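Local structure of Serine/threonine-protein kinase/endoribonuclease IRE1 (Saccharomyces cerevisiae, 2BE1) at residues Ser118-Met123 / Ile174-Ile179; Asn40-Ile45 / Ile122-Asn127. The protein senses unfolded proteins in the endoplasmic reticulum with this lumenal domain, switching on its own endoribonuclease domain to splice HAC1 precursor mRNA. One frame throughout, in Å; residues are numbered along the deposited sequence.

Contact 1: Ser118-Met123 / Ile174-Ile179; sequences SMRTIM and IFELGI
I174 and R120 face each other as an antiparallel hydrogen-bonded pair and bury the most surface here. R120 N gives its hydrogen to I174 O at 2.9 Å, and I174 N returns one to R120 O at 2.8 Å. The R120 chain bends at chi3 (-78°), turning NE toward the neighbouring strand. The guanidinium then spreads across I174, with CB over one face near the rim and CD1 beside NH1. A branched isoleucine suits such a cross-strand site, offering a broad apolar surface to the flat cation. S118 comes next in buried area: its O accepts a weak bond from E176 N, and its OG makes another weak one to E176 OE1 at 3.4 Å. E176 OE2 lies near the guanidinium plane, 4.2 Å from R120 NH2, too far for a salt bridge. On the opposite face of the sheet M119 CG rests over the F175 ring, 4.0 Å from CE2. Beyond this pairing, S118, M119 and R120 also pair with a strand of the second subunit, which continues the sheet. Backbone bonds therefore set the register, I174 gives the guanidinium an apolar surface to lie on, and the E176 carboxylate probably adds a mild electrostatic attraction.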
loop_
_atom_site.group_PDB
_atom_site.type_symbol
_atom_site.label_atom_id
_atom_site.label_comp_id
_atom_site.label_asym_id
_atom_site.label_seq_id
_atom_site.Cartn_x
_atom_site.Cartn_y
_atom_site.Cartn_z
ATOM N N SER A 118 0.234 2.853 5.655
ATOM C CA SER A 118 -1.118 2.654 5.233
ATOM C C SER A 118 -1.316 3.466 4.000
ATOM O O SER A 118 -0.995 4.670 3.946
ATOM C CB SER A 118 -2.063 3.067 6.355
ATOM O OG SER A 118 -3.179 3.714 5.839
ATOM N N MET A 119 -1.853 2.803 3.000
ATOM C CA MET A 119 -2.074 3.473 1.755
ATOM C C MET A 119 -3.401 3.043 1.177
ATOM O O MET A 119 -3.618 1.857 1.075
ATOM C CB MET A 119 -0.961 3.071 0.826
ATOM C CG MET A 119 -1.183 3.580 -0.561
ATOM S SD MET A 119 -2.024 2.449 -1.688
ATOM C CE MET A 119 -1.069 2.820 -3.183
ATOM N N ARG A 120 -4.295 3.964 0.810
ATOM C CA ARG A 120 -5.595 3.553 0.223
ATOM C C ARG A 120 -5.841 4.105 -1.138
ATOM O O ARG A 120 -5.456 5.218 -1.481
ATOM C CB ARG A 120 -6.815 4.067 0.976
ATOM C CG ARG A 120 -6.859 3.889 2.386
ATOM C CD ARG A 120 -8.286 4.180 2.823
ATOM N NE ARG A 120 -8.677 5.605 2.919
ATOM C CZ ARG A 120 -8.064 6.542 3.662
ATOM N NH1 ARG A 120 -8.575 7.779 3.653
ATOM N NH2 ARG A 120 -6.921 6.271 4.370
ATOM N N THR A 121 -6.690 3.410 -1.853
ATOM C CA THR A 121 -7.079 3.876 -3.149
ATOM C C THR A 121 -8.601 4.197 -3.126
ATOM O O THR A 121 -9.367 3.522 -2.384
ATOM C CB THR A 121 -6.618 2.770 -4.136
ATOM O OG1 THR A 121 -5.388 3.183 -4.759
ATOM C CG2 THR A 121 -7.684 2.446 -5.154
ATOM N N ILE A 122 -8.998 5.239 -3.881
ATOM C CA ILE A 122 -10.406 5.623 -4.144
ATOM C C ILE A 122 -10.717 6.070 -5.614
ATOM O O ILE A 122 -9.879 6.645 -6.297
ATOM C CB ILE A 122 -10.851 6.744 -3.214
ATOM C CG1 ILE A 122 -11.317 6.206 -1.890
ATOM C CG2 ILE A 122 -12.070 7.428 -3.741
ATOM C CD1 ILE A 122 -12.139 7.273 -1.091
ATOM N N MET A 123 -11.938 5.851 -6.090
ATOM C CA MET A 123 -12.338 6.399 -7.379
ATOM C C MET A 123 -13.666 7.138 -7.260
ATOM O O MET A 123 -14.577 6.666 -6.599
ATOM C CB MET A 123 -12.486 5.277 -8.386
ATOM C CG MET A 123 -12.276 5.712 -9.807
ATOM S SD MET A 123 -10.759 4.974 -10.442
ATOM C CE MET A 123 -10.384 6.094 -11.746
ATOM N N ILE A 174 -4.368 7.718 -1.061
ATOM C CA ILE A 174 -4.202 8.396 0.213
ATOM C C ILE A 174 -3.309 7.654 1.162
ATOM O O ILE A 174 -3.705 6.619 1.769
ATOM C CB ILE A 174 -5.449 8.463 0.991
ATOM C CG1 ILE A 174 -6.522 9.167 0.198
ATOM C CG2 ILE A 174 -5.167 9.191 2.255
ATOM C CD1 ILE A 174 -7.888 8.981 0.759
ATOM N N PHE A 175 -2.127 8.222 1.355
ATOM C CA PHE A 175 -1.128 7.628 2.213
ATOM C C PHE A 175 -1.308 8.081 3.647
ATOM O O PHE A 175 -1.966 9.119 3.925
ATOM C CB PHE A 175 0.239 8.091 1.768
ATOM C CG PHE A 175 0.580 7.699 0.397
ATOM C CD1 PHE A 175 0.153 8.446 -0.656
ATOM C CD2 PHE A 175 1.363 6.572 0.153
ATOM C CE1 PHE A 175 0.495 8.079 -1.930
ATOM C CE2 PHE A 175 1.719 6.218 -1.124
ATOM C CZ PHE A 175 1.284 6.963 -2.155
ATOM N N GLU A 176 -0.661 7.340 4.552
ATOM C CA GLU A 176 -0.705 7.681 5.949
ATOM C C GLU A 176 0.398 7.002 6.656
ATOM O O GLU A 176 0.335 5.834 6.869
ATOM C CB GLU A 176 -1.968 7.130 6.466
ATOM C CG GLU A 176 -2.288 7.372 7.877
ATOM C CD GLU A 176 -3.727 6.898 8.071
ATOM O OE1 GLU A 176 -3.907 5.710 8.531
ATOM O OE2 GLU A 176 -4.649 7.687 7.650
ATOM N N LEU A 177 1.418 7.759 7.004
ATOM C CA LEU A 177 2.590 7.252 7.685
ATOM C C LEU A 177 2.469 7.609 9.154
ATOM O O LEU A 177 2.054 8.719 9.490
ATOM C CB LEU A 177 3.816 7.921 7.108
ATOM C CG LEU A 177 5.010 7.373 7.817
ATOM C CD1 LEU A 177 5.626 6.313 6.935
ATOM C CD2 LEU A 177 5.921 8.554 8.016
ATOM N N GLY A 178 2.819 6.679 10.028
ATOM C CA GLY A 178 2.665 6.910 11.438
ATOM C C GLY A 178 3.992 6.556 12.007
ATOM O O GLY A 178 4.375 5.421 11.922
ATOM N N ILE A 179 4.725 7.508 12.568
ATOM C CA ILE A 179 5.969 7.134 13.241
ATOM C C ILE A 179 5.911 7.248 14.767
ATOM O O ILE A 179 5.494 8.268 15.295
ATOM C CB ILE A 179 7.177 7.772 12.612
ATOM C CG1 ILE A 179 8.216 8.011 13.666
ATOM C CG2 ILE A 179 6.806 9.044 11.928
ATOM C CD1 ILE A 179 9.557 8.030 13.125
#

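Contact 2: Asn40-Ile45 / Ile122-Asn127; sequences NFQPLI and IMYTIN
F41 and Y124 form an edge-to-face aromatic pair, the edge of F41 directed at the face of Y124. Their centroids lie 4.9 Å apart and the ring planes meet at 67°. F41 CD2 comes closest, 3.5 Å from Y124 CZ, while CE2 stands over the Y124 face toward its rim. In Y124, CG lies anti to the carbonyl carbon (chi1 -65°), and the ring reaches from its strand to the loop. Apolar packing is looser beside the rings, with F41 CZ 4.5 Å from I126 CD1. I122, Y124 and I126, every second residue of the strand, direct their CB atoms toward the loop, which suits bulky side chains. Polar atoms gather at the phenol end, where Q42 and Y124 reach toward each other tip to tip, their amide and ring planes 41° apart. Tyrosine suits this position, combining a large apolar ring with a hydroxyl. Around the pair, W194 packs edge-to-face with F41 and A136 touches Y124, while the L44 backbone bonds to that of S192. With the backbones well apart, the loop meets residues 122-127 through side chains, mainly by aromatic packing, the slightly positive ring edge of F41 probably meeting the electron-rich face of Y124.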
loop_
_atom_site.group_PDB
_atom_site.type_symbol
_atom_site.label_atom_id
_atom_site.label_comp_id
_atom_site.label_asym_id
_atom_site.label_seq_id
_atom_site.Cartn_x
_atom_site.Cartn_y
_atom_site.Cartn_z
ATOM N N ASN A 40 -16.096 17.095 1.200
ATOM C CA ASN A 40 -16.399 15.962 0.348
ATOM C C ASN A 40 -15.284 14.963 0.167
ATOM O O ASN A 40 -15.548 13.796 -0.080
ATOM C CB ASN A 40 -16.918 16.428 -0.986
ATOM C CG ASN A 40 -18.253 17.091 -0.851
ATOM O OD1 ASN A 40 -18.528 18.074 -1.514
ATOM N ND2 ASN A 40 -19.088 16.574 0.039
ATOM N N PHE A 41 -14.040 15.393 0.329
ATOM C CA PHE A 41 -12.927 14.480 0.174
ATOM C C PHE A 41 -12.131 14.445 1.461
ATOM O O PHE A 41 -12.677 14.225 2.520
ATOM C CB PHE A 41 -12.090 14.892 -1.056
ATOM C CG PHE A 41 -12.919 15.140 -2.295
ATOM C CD1 PHE A 41 -12.838 16.319 -2.976
ATOM C CD2 PHE A 41 -13.817 14.201 -2.753
ATOM C CE1 PHE A 41 -13.637 16.545 -4.130
ATOM C CE2 PHE A 41 -14.599 14.429 -3.883
ATOM C CZ PHE A 41 -14.509 15.601 -4.571
ATOM N N GLN A 42 -10.831 14.664 1.351
ATOM C CA GLN A 42 -9.902 14.661 2.478
ATOM C C GLN A 42 -8.896 15.773 2.232
ATOM O O GLN A 42 -8.518 16.018 1.064
ATOM C CB GLN A 42 -9.125 13.334 2.598
ATOM C CG GLN A 42 -9.918 12.055 2.267
ATOM C CD GLN A 42 -10.299 11.994 0.769
ATOM O OE1 GLN A 42 -11.233 11.262 0.360
ATOM N NE2 GLN A 42 -9.573 12.779 -0.055
ATOM N N PRO A 43 -8.502 16.480 3.321
ATOM C CA PRO A 43 -7.293 17.320 3.450
ATOM C C PRO A 43 -6.109 16.650 2.753
ATOM O O PRO A 43 -5.894 15.439 2.947
ATOM C CB PRO A 43 -7.019 17.324 4.980
ATOM C CG PRO A 43 -8.224 16.628 5.651
ATOM C CD PRO A 43 -9.320 16.521 4.554
ATOM N N LEU A 44 -5.352 17.413 1.958
ATOM C CA LEU A 44 -4.264 16.823 1.139
ATOM C C LEU A 44 -3.083 16.488 1.981
ATOM O O LEU A 44 -2.448 15.488 1.781
ATOM C CB LEU A 44 -3.807 17.771 0.040
ATOM C CG LEU A 44 -3.892 17.439 -1.429
ATOM C CD1 LEU A 44 -5.132 16.728 -1.642
ATOM C CD2 LEU A 44 -3.984 18.725 -2.133
ATOM N N ILE A 45 -2.770 17.359 2.913
ATOM C CA ILE A 45 -1.719 17.070 3.840
ATOM C C ILE A 45 -2.125 17.480 5.267
ATOM O O ILE A 45 -2.680 18.539 5.502
ATOM C CB ILE A 45 -0.302 17.587 3.330
ATOM C CG1 ILE A 45 0.313 18.640 4.201
ATOM C CG2 ILE A 45 -0.397 18.208 2.022
ATOM C CD1 ILE A 45 0.744 18.113 5.494
ATOM N N ILE A 122 -8.998 5.239 -3.881
ATOM C CA ILE A 122 -10.406 5.623 -4.144
ATOM C C ILE A 122 -10.717 6.070 -5.614
ATOM O O ILE A 122 -9.879 6.645 -6.297
ATOM C CB ILE A 122 -10.851 6.744 -3.214
ATOM C CG1 ILE A 122 -11.317 6.206 -1.890
ATOM C CG2 ILE A 122 -12.070 7.428 -3.741
ATOM C CD1 ILE A 122 -12.139 7.273 -1.091
ATOM N N MET A 123 -11.938 5.851 -6.090
ATOM C CA MET A 123 -12.338 6.399 -7.379
ATOM C C MET A 123 -13.666 7.138 -7.260
ATOM O O MET A 123 -14.577 6.666 -6.599
ATOM C CB MET A 123 -12.486 5.277 -8.386
ATOM C CG MET A 123 -12.276 5.712 -9.807
ATOM S SD MET A 123 -10.759 4.974 -10.442
ATOM C CE MET A 123 -10.384 6.094 -11.746
ATOM N N TYR A 124 -13.771 8.303 -7.894
ATOM C CA TYR A 124 -15.019 9.072 -7.920
ATOM C C TYR A 124 -15.392 9.256 -9.350
ATOM O O TYR A 124 -14.510 9.433 -10.207
ATOM C CB TYR A 124 -14.827 10.468 -7.372
ATOM C CG TYR A 124 -14.467 10.543 -5.923
ATOM C CD1 TYR A 124 -13.128 10.616 -5.535
ATOM C CD2 TYR A 124 -15.456 10.569 -4.935
ATOM C CE1 TYR A 124 -12.768 10.675 -4.211
ATOM C CE2 TYR A 124 -15.115 10.649 -3.595
ATOM C CZ TYR A 124 -13.757 10.703 -3.234
ATOM O OH TYR A 124 -13.367 10.767 -1.894
ATOM N N THR A 125 -16.695 9.231 -9.623
ATOM C CA THR A 125 -17.187 9.713 -10.921
ATOM C C THR A 125 -18.033 10.955 -10.660
ATOM O O THR A 125 -18.920 10.960 -9.800
ATOM C CB THR A 125 -18.015 8.692 -11.688
ATOM O OG1 THR A 125 -19.159 8.364 -10.902
ATOM C CG2 THR A 125 -17.220 7.432 -11.946
ATOM N N ILE A 126 -17.729 12.009 -11.403
ATOM C CA ILE A 126 -18.237 13.300 -11.116
ATOM C C ILE A 126 -18.764 13.775 -12.429
ATOM O O ILE A 126 -18.174 13.481 -13.462
ATOM C CB ILE A 126 -17.091 14.186 -10.658
ATOM C CG1 ILE A 126 -16.497 13.641 -9.369
ATOM C CG2 ILE A 126 -17.569 15.602 -10.410
ATOM C CD1 ILE A 126 -15.382 14.446 -8.820
ATOM N N ASN A 127 -19.881 14.493 -12.386
ATOM C CA ASN A 127 -20.448 15.050 -13.589
ATOM C C ASN A 127 -19.721 16.285 -13.981
ATOM O O ASN A 127 -19.746 17.232 -13.212
ATOM C CB ASN A 127 -21.873 15.472 -13.350
ATOM C CG ASN A 127 -22.433 16.201 -14.531
ATOM O OD1 ASN A 127 -22.525 17.413 -14.528
ATOM N ND2 ASN A 127 -22.737 15.467 -15.586
#

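Overall arrangement
Strand 112-127 takes part in both contacts, and I122 and M123 belong to both of its segments. Contact 1 is partly buried and joins two neighbouring strands within one antiparallel sheet, next to the second subunit; contact 2 is more buried and lays the loop between strands 31-36 and 45-46 against the same sheet. Their chemistry differs accordingly: paired backbones and charged side chains in contact 1, aromatic side chains spanning a wider gap in contact 2. The centres are about 13 Å apart, and the contacts meet where I174 CD1 packs 3.9 Å from Q42 CD. The strand pairs with the second subunit around its middle and packs against a loop of its own chain toward its C-terminal end.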